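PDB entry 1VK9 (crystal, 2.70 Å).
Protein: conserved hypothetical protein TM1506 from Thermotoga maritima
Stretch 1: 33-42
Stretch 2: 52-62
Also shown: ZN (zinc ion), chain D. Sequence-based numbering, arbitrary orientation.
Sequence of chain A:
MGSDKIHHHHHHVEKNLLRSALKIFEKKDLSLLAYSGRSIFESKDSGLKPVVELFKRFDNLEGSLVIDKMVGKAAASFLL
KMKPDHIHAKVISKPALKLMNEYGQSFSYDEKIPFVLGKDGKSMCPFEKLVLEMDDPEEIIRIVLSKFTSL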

ATOM      1  N   LEU A  33      -7.058   2.259   4.473  1.00 31.38           N
ATOM      2  CA  LEU A  33      -8.413   2.304   3.946  1.00 29.33           C
ATOM      3  C   LEU A  33      -8.402   1.839   2.493  1.00 31.81           C
ATOM      4  O   LEU A  33      -7.508   2.245   1.722  1.00 32.76           O
ATOM      5  N   ALA A  34      -9.357   0.977   2.124  1.00 30.48           N
ATOM      6  CA  ALA A  34      -9.629   0.733   0.706  1.00 31.00           C
ATOM      7  C   ALA A  34     -11.024   1.258   0.375  1.00 32.21           C
ATOM      8  O   ALA A  34     -11.985   1.010   1.117  1.00 33.50           O
ATOM      9  N   TYR A  35     -11.117   2.011  -0.722  1.00 32.51           N
ATOM     10  CA  TYR A  35     -12.324   2.773  -1.056  1.00 33.18           C
ATOM     11  C   TYR A  35     -12.748   2.637  -2.534  1.00 35.85           C
ATOM     12  O   TYR A  35     -11.918   2.744  -3.450  1.00 36.96           O
ATOM     13  N   SER A  36     -14.041   2.402  -2.764  1.00 36.88           N
ATOM     14  CA  SER A  36     -14.537   2.206  -4.130  1.00 39.57           C
ATOM     15  C   SER A  36     -15.672   3.159  -4.497  1.00 40.25           C
ATOM     16  O   SER A  36     -16.221   3.103  -5.584  1.00 42.49           O
ATOM     17  N   GLY A  37     -16.000   4.059  -3.594  1.00 40.79           N
ATOM     18  CA  GLY A  37     -17.192   4.860  -3.735  1.00 40.69           C
ATOM     19  C   GLY A  37     -17.856   4.714  -2.394  1.00 40.07           C
ATOM     20  O   GLY A  37     -18.473   5.647  -1.886  1.00 40.28           O
ATOM     21  N   ARG A  38     -17.729   3.510  -1.843  1.00 38.47           N
ATOM     22  CA  ARG A  38     -17.950   3.280  -0.432  1.00 36.95           C
ATOM     23  C   ARG A  38     -16.682   2.682   0.175  1.00 35.16           C
ATOM     24  O   ARG A  38     -15.791   2.222  -0.544  1.00 34.47           O
ATOM     25  N   SER A  39     -16.592   2.718   1.499  1.00 34.18           N
ATOM     26  CA  SER A  39     -15.452   2.159   2.224  1.00 32.78           C
ATOM     27  C   SER A  39     -15.524   0.617   2.263  1.00 32.49           C
ATOM     28  O   SER A  39     -16.525   0.066   2.709  1.00 32.94           O
ATOM     29  N   ILE A  40     -14.487  -0.083   1.794  1.00 30.59           N
ATOM     30  CA  ILE A  40     -14.555  -1.558   1.780  1.00 28.62           C
ATOM     31  C   ILE A  40     -13.650  -2.305   2.769  1.00 28.60           C
ATOM     32  O   ILE A  40     -13.881  -3.493   3.060  1.00 26.58           O
ATOM     33  N   PHE A  41     -12.640  -1.596   3.273  1.00 28.96           N
ATOM     34  CA  PHE A  41     -11.752  -2.077   4.327  1.00 29.63           C
ATOM     35  C   PHE A  41     -11.258  -0.871   5.125  1.00 30.99           C
ATOM     36  O   PHE A  41     -10.803   0.120   4.557  1.00 33.21           O
ATOM     37  N   GLU A  42     -11.337  -0.970   6.444  1.00 31.49           N
ATOM     38  CA  GLU A  42     -10.906   0.084   7.358  1.00 30.72           C
ATOM     39  C   GLU A  42     -10.080  -0.579   8.455  1.00 31.28           C
ATOM     40  O   GLU A  42     -10.512  -1.603   9.022  1.00 30.93           O
ATOM     41  N   VAL A  52      -1.624  -6.983   5.614  1.00 31.17           N
ATOM     42  CA  VAL A  52      -1.814  -8.420   5.526  1.00 30.14           C
ATOM     43  C   VAL A  52      -3.305  -8.788   5.673  1.00 31.72           C
ATOM     44  O   VAL A  52      -3.808  -9.550   4.862  1.00 33.18           O
ATOM     45  N   GLU A  53      -4.009  -8.246   6.678  1.00 32.46           N
ATOM     46  CA  GLU A  53      -5.445  -8.486   6.828  1.00 32.11           C
ATOM     47  C   GLU A  53      -6.081  -8.152   5.465  1.00 29.98           C
ATOM     48  O   GLU A  53      -6.748  -9.002   4.866  1.00 31.34           O
ATOM     49  N   LEU A  54      -5.822  -6.955   4.939  1.00 26.46           N
ATOM     50  CA  LEU A  54      -6.363  -6.545   3.644  1.00 27.11           C
ATOM     51  C   LEU A  54      -6.035  -7.538   2.509  1.00 29.03           C
ATOM     52  O   LEU A  54      -6.908  -7.927   1.736  1.00 30.26           O
ATOM     53  N   PHE A  55      -4.773  -7.948   2.417  1.00 28.87           N
ATOM     54  CA  PHE A  55      -4.340  -8.947   1.449  1.00 28.36           C
ATOM     55  C   PHE A  55      -5.108 -10.265   1.562  1.00 30.55           C
ATOM     56  O   PHE A  55      -5.452 -10.879   0.566  1.00 32.11           O
ATOM     57  N   LYS A  56      -5.361 -10.703   2.787  1.00 32.04           N
ATOM     58  CA  LYS A  56      -6.026 -11.968   3.031  1.00 30.20           C
ATOM     59  C   LYS A  56      -7.496 -11.867   2.637  1.00 29.62           C
ATOM     60  O   LYS A  56      -8.130 -12.889   2.408  1.00 28.71           O
ATOM     61  N   ARG A  57      -8.030 -10.643   2.558  1.00 29.48           N
ATOM     62  CA  ARG A  57      -9.470 -10.426   2.365  1.00 28.73           C
ATOM     63  C   ARG A  57      -9.948 -10.321   0.917  1.00 29.53           C
ATOM     64  O   ARG A  57     -11.076 -10.718   0.657  1.00 29.59           O
ATOM     65  N   PHE A  58      -9.132  -9.769  -0.000  1.00 29.18           N
ATOM     66  CA  PHE A  58      -9.538  -9.534  -1.396  1.00 29.44           C
ATOM     67  C   PHE A  58      -8.473  -9.996  -2.367  1.00 32.60           C
ATOM     68  O   PHE A  58      -7.276  -9.708  -2.184  1.00 36.87           O
ATOM     69  N   ASP A  59      -8.903 -10.625  -3.456  1.00 32.50           N
ATOM     70  CA  ASP A  59      -7.945 -11.070  -4.447  1.00 30.44           C
ATOM     71  C   ASP A  59      -7.283  -9.879  -5.147  1.00 32.83           C
ATOM     72  O   ASP A  59      -6.063  -9.890  -5.440  1.00 36.62           O
ATOM     73  N   ASN A  60      -8.088  -8.854  -5.421  1.00 31.41           N
ATOM     74  CA  ASN A  60      -7.582  -7.620  -6.038  1.00 28.64           C
ATOM     75  C   ASN A  60      -8.468  -6.423  -5.690  1.00 28.81           C
ATOM     76  O   ASN A  60      -9.571  -6.581  -5.163  1.00 28.95           O
ATOM     77  N   LEU A  61      -7.978  -5.233  -6.011  1.00 28.30           N
ATOM     78  CA  LEU A  61      -8.635  -4.002  -5.647  1.00 25.76           C
ATOM     79  C   LEU A  61      -8.807  -3.101  -6.853  1.00 26.00           C
ATOM     80  O   LEU A  61      -8.734  -1.878  -6.718  1.00 29.08           O
ATOM     81  N   GLU A  62      -9.028  -3.685  -8.030  1.00 25.38           N
ATOM     82  CA  GLU A  62      -9.354  -2.890  -9.224  1.00 28.67           C
ATOM     83  C   GLU A  62     -10.665  -2.117  -9.061  1.00 31.68           C
ATOM     84  O   GLU A  62     -11.661  -2.666  -8.576  1.00 30.27           O
TER

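The first stretch is a hairpin whose strands lie against a helix and the loop that follows it, and the contact is almost wholly apolar: no hydrogen bond crosses it. Leu-33 (t, p) points away from the second stretch, as does Tyr-35 (chi1 t), while Ala-34 between them points toward it. Its methyl touches two leucines, with CB of Ala-34 4.2 Å from CD2 of Leu-61 (m, t) and 4.4 Å from CD1 of Leu-54 (t, p).

The turn takes no part in the packing. Ser-36 (p) makes a weak hydrogen bond from OG to O of Arg-38, 3.5 Å, and Gly-37 adopts backbone angles at which a CB would jam against the preceding carbonyl. Ser-39 (t) instead bonds within its own stretch, OG to OE2 of Glu-42 at 2.7 Å.

Ile-40 (p, t) points toward the second stretch and reaches CD2 of Leu-61 with CD1, 4.0 Å. Its CB lies 4.3 Å from CZ of Phe-58 (chi1 m), whose ring edge also meets the carbonyl O of Ile-40, 3.7 Å from that CZ.

Phe-41 is the centerpiece, with the largest covered area. Its t rotamer lays one ring face under Leu-54: CB of Leu-54 sits 4.1 Å from the ring centroid, nearly on the normal, a CH-pi contact, while CD1 of Leu-54 comes within 3.8 Å of CG of Phe-41. Around this ring, CD of Arg-57 approaches CD2 of Phe-41 at the edge, 3.9 Å, and CB of Glu-53 (m, t) lies 3.9 Å from CZ of Phe-41. Thus the charged residues contribute aliphatic carbons here.

Beyond the contact, Glu-62 (m, t) binds zinc through OE1, 1.8 Å from ZN, alongside ligands elsewhere in the structure. The rule is one aromatic face against a helical leucine, with a small alanine and an isoleucine meeting the leucine of the following loop.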

ATOM      1  CB  LEU A  33      -8.964   3.726   4.039  1.00 26.78           C
ATOM      2  CG  LEU A  33     -10.250   4.051   3.285  1.00 18.05           C
ATOM      3  CD1 LEU A  33     -11.432   3.402   3.936  1.00 20.18           C
ATOM      4  CD2 LEU A  33     -10.446   5.535   3.259  1.00 23.21           C
ATOM      5  CB  ALA A  34      -9.480  -0.708   0.360  1.00 30.44           C
ATOM      6  CB  TYR A  35     -12.110   4.233  -0.687  1.00 29.95           C
ATOM      7  CG  TYR A  35     -13.321   5.133  -0.825  1.00 30.58           C
ATOM      8  CD1 TYR A  35     -14.267   5.243   0.204  1.00 29.17           C
ATOM      9  CD2 TYR A  35     -13.512   5.905  -1.972  1.00 28.11           C
ATOM     10  CE1 TYR A  35     -15.373   6.090   0.087  1.00 25.78           C
ATOM     11  CE2 TYR A  35     -14.614   6.750  -2.098  1.00 30.21           C
ATOM     12  CZ  TYR A  35     -15.541   6.837  -1.065  1.00 29.97           C
ATOM     13  OH  TYR A  35     -16.623   7.681  -1.199  1.00 30.04           O
ATOM     14  CB  SER A  36     -14.991   0.759  -4.318  1.00 38.50           C
ATOM     15  OG  SER A  36     -16.165   0.540  -3.561  1.00 42.89           O
ATOM     16  CB  ARG A  38     -19.202   2.419  -0.203  1.00 37.82           C
ATOM     17  CG  ARG A  38     -19.016   0.924  -0.239  1.00 38.95           C
ATOM     18  CD  ARG A  38     -20.302   0.157  -0.535  1.00 54.03           C
ATOM     19  NE  ARG A  38     -20.029  -0.901  -1.504  1.00 64.58           N
ATOM     20  CZ  ARG A  38     -19.740  -2.156  -1.181  1.00 67.27           C
ATOM     21  NH1 ARG A  38     -19.714  -2.525   0.093  1.00 71.59           N
ATOM     22  NH2 ARG A  38     -19.479  -3.041  -2.130  1.00 61.51           N
ATOM     23  CB  SER A  39     -15.418   2.762   3.635  1.00 31.35           C
ATOM     24  OG  SER A  39     -14.847   1.880   4.572  1.00 26.87           O
ATOM     25  CB  ILE A  40     -14.414  -2.134   0.357  1.00 27.77           C
ATOM     26  CG1 ILE A  40     -13.071  -1.792  -0.269  1.00 21.88           C
ATOM     27  CG2 ILE A  40     -15.580  -1.673  -0.515  1.00 32.38           C
ATOM     28  CD1 ILE A  40     -12.926  -2.349  -1.685  1.00 11.36           C
ATOM     29  CB  PHE A  41     -10.551  -2.856   3.750  1.00 30.68           C
ATOM     30  CG  PHE A  41      -9.637  -3.422   4.809  1.00 33.27           C
ATOM     31  CD1 PHE A  41      -8.581  -2.665   5.320  1.00 36.42           C
ATOM     32  CD2 PHE A  41      -9.855  -4.690   5.330  1.00 32.65           C
ATOM     33  CE1 PHE A  41      -7.753  -3.165   6.332  1.00 30.00           C
ATOM     34  CE2 PHE A  41      -9.021  -5.205   6.333  1.00 31.52           C
ATOM     35  CZ  PHE A  41      -7.973  -4.434   6.838  1.00 26.84           C
ATOM     36  CB  GLU A  42     -12.127   0.795   7.985  1.00 29.12           C
ATOM     37  CG  GLU A  42     -12.826   1.790   7.069  1.00 30.30           C
ATOM     38  CD  GLU A  42     -13.999   2.512   7.718  1.00 40.49           C
ATOM     39  OE1 GLU A  42     -14.100   2.520   8.966  1.00 49.65           O
ATOM     40  OE2 GLU A  42     -14.828   3.091   6.978  1.00 41.45           O
ATOM     41  CB  VAL A  52      -0.910  -9.172   6.531  1.00 30.36           C
ATOM     42  CG1 VAL A  52      -1.192 -10.670   6.528  1.00 27.52           C
ATOM     43  CG2 VAL A  52       0.558  -8.926   6.210  1.00 30.31           C
ATOM     44  CB  GLU A  53      -6.077  -7.677   8.004  1.00 35.24           C
ATOM     45  CG  GLU A  53      -5.852  -8.215   9.439  1.00 47.90           C
ATOM     46  CD  GLU A  53      -6.564  -7.419  10.573  1.00 66.46           C
ATOM     47  OE1 GLU A  53      -7.803  -7.604  10.742  1.00 73.43           O
ATOM     48  OE2 GLU A  53      -5.906  -6.640  11.339  1.00 62.37           O
ATOM     49  CB  LEU A  54      -5.871  -5.146   3.279  1.00 27.12           C
ATOM     50  CG  LEU A  54      -6.229  -4.551   1.905  1.00 25.39           C
ATOM     51  CD1 LEU A  54      -7.736  -4.519   1.678  1.00 22.95           C
ATOM     52  CD2 LEU A  54      -5.632  -3.150   1.759  1.00 17.14           C
ATOM     53  CB  PHE A  55      -2.856  -9.214   1.647  1.00 28.26           C
ATOM     54  CG  PHE A  55      -2.208  -9.958   0.512  1.00 26.30           C
ATOM     55  CD1 PHE A  55      -1.777  -9.284  -0.619  1.00 20.73           C
ATOM     56  CD2 PHE A  55      -1.991 -11.331   0.599  1.00 21.90           C
ATOM     57  CE1 PHE A  55      -1.166  -9.969  -1.668  1.00 26.49           C
ATOM     58  CE2 PHE A  55      -1.390 -12.024  -0.435  1.00 15.65           C
ATOM     59  CZ  PHE A  55      -0.975 -11.350  -1.578  1.00 19.15           C
ATOM     60  CB  LYS A  56      -5.888 -12.355   4.511  1.00 30.22           C
ATOM     61  CG  LYS A  56      -4.492 -12.832   4.951  1.00 36.20           C
ATOM     62  CD  LYS A  56      -4.221 -14.303   4.529  1.00 55.59           C
ATOM     63  CE  LYS A  56      -2.896 -14.876   5.092  1.00 60.75           C
ATOM     64  NZ  LYS A  56      -2.896 -15.049   6.582  1.00 59.90           N
ATOM     65  CB  ARG A  57      -9.944  -9.190   3.126  1.00 28.97           C
ATOM     66  CG  ARG A  57     -11.254  -9.354   3.893  1.00 32.70           C
ATOM     67  CD  ARG A  57     -11.677  -8.061   4.636  1.00 49.94           C
ATOM     68  NE  ARG A  57     -12.603  -8.290   5.742  1.00 55.33           N
ATOM     69  CZ  ARG A  57     -13.822  -8.816   5.597  1.00 64.12           C
ATOM     70  NH1 ARG A  57     -14.256  -9.157   4.387  1.00 65.53           N
ATOM     71  NH2 ARG A  57     -14.614  -9.006   6.655  1.00 63.58           N
ATOM     72  CB  PHE A  58      -9.772  -8.047  -1.730  1.00 27.68           C
ATOM     73  CG  PHE A  58     -10.776  -7.376  -0.885  1.00 32.76           C
ATOM     74  CD1 PHE A  58     -12.139  -7.553  -1.122  1.00 34.99           C
ATOM     75  CD2 PHE A  58     -10.364  -6.526   0.157  1.00 35.41           C
ATOM     76  CE1 PHE A  58     -13.092  -6.916  -0.300  1.00 41.27           C
ATOM     77  CE2 PHE A  58     -11.301  -5.889   0.978  1.00 38.68           C
ATOM     78  CZ  PHE A  58     -12.671  -6.083   0.750  1.00 36.87           C
ATOM     79  CB  ASP A  59      -8.588 -12.039  -5.431  1.00 27.16           C
ATOM     80  CG  ASP A  59      -7.794 -12.185  -6.661  1.00 27.74           C
ATOM     81  OD1 ASP A  59      -6.851 -12.994  -6.681  1.00 33.17           O
ATOM     82  OD2 ASP A  59      -7.987 -11.481  -7.666  1.00 36.29           O
ATOM     83  CB  ASN A  60      -7.447  -7.776  -7.554  1.00 24.31           C
ATOM     84  CG  ASN A  60      -8.804  -7.817  -8.269  1.00 25.21           C
ATOM     85  OD1 ASN A  60      -9.434  -6.791  -8.481  1.00 23.55           O
ATOM     86  ND2 ASN A  60      -9.248  -9.012  -8.651  1.00 13.90           N
ATOM     87  CB  LEU A  61      -7.800  -3.280  -4.580  1.00 27.15           C
ATOM     88  CG  LEU A  61      -7.833  -3.844  -3.159  1.00 21.07           C
ATOM     89  CD1 LEU A  61      -6.784  -3.150  -2.325  1.00 14.74           C
ATOM     90  CD2 LEU A  61      -9.201  -3.654  -2.565  1.00 20.59           C
ATOM     91  CB  GLU A  62      -9.471  -3.756 -10.460  1.00 26.99           C
ATOM     92  CG  GLU A  62      -8.165  -4.385 -10.884  1.00 32.29           C
ATOM     93  CD  GLU A  62      -8.274  -5.216 -12.150  1.00 43.52           C
ATOM     94  OE1 GLU A  62      -9.358  -5.200 -12.847  1.00 20.45           O
ATOM     95  OE2 GLU A  62      -7.246  -5.885 -12.434  1.00 50.08           O
TER
HETATM   96 ZN    ZN D 142     -10.478  -4.264 -13.864  1.00 62.14          ZN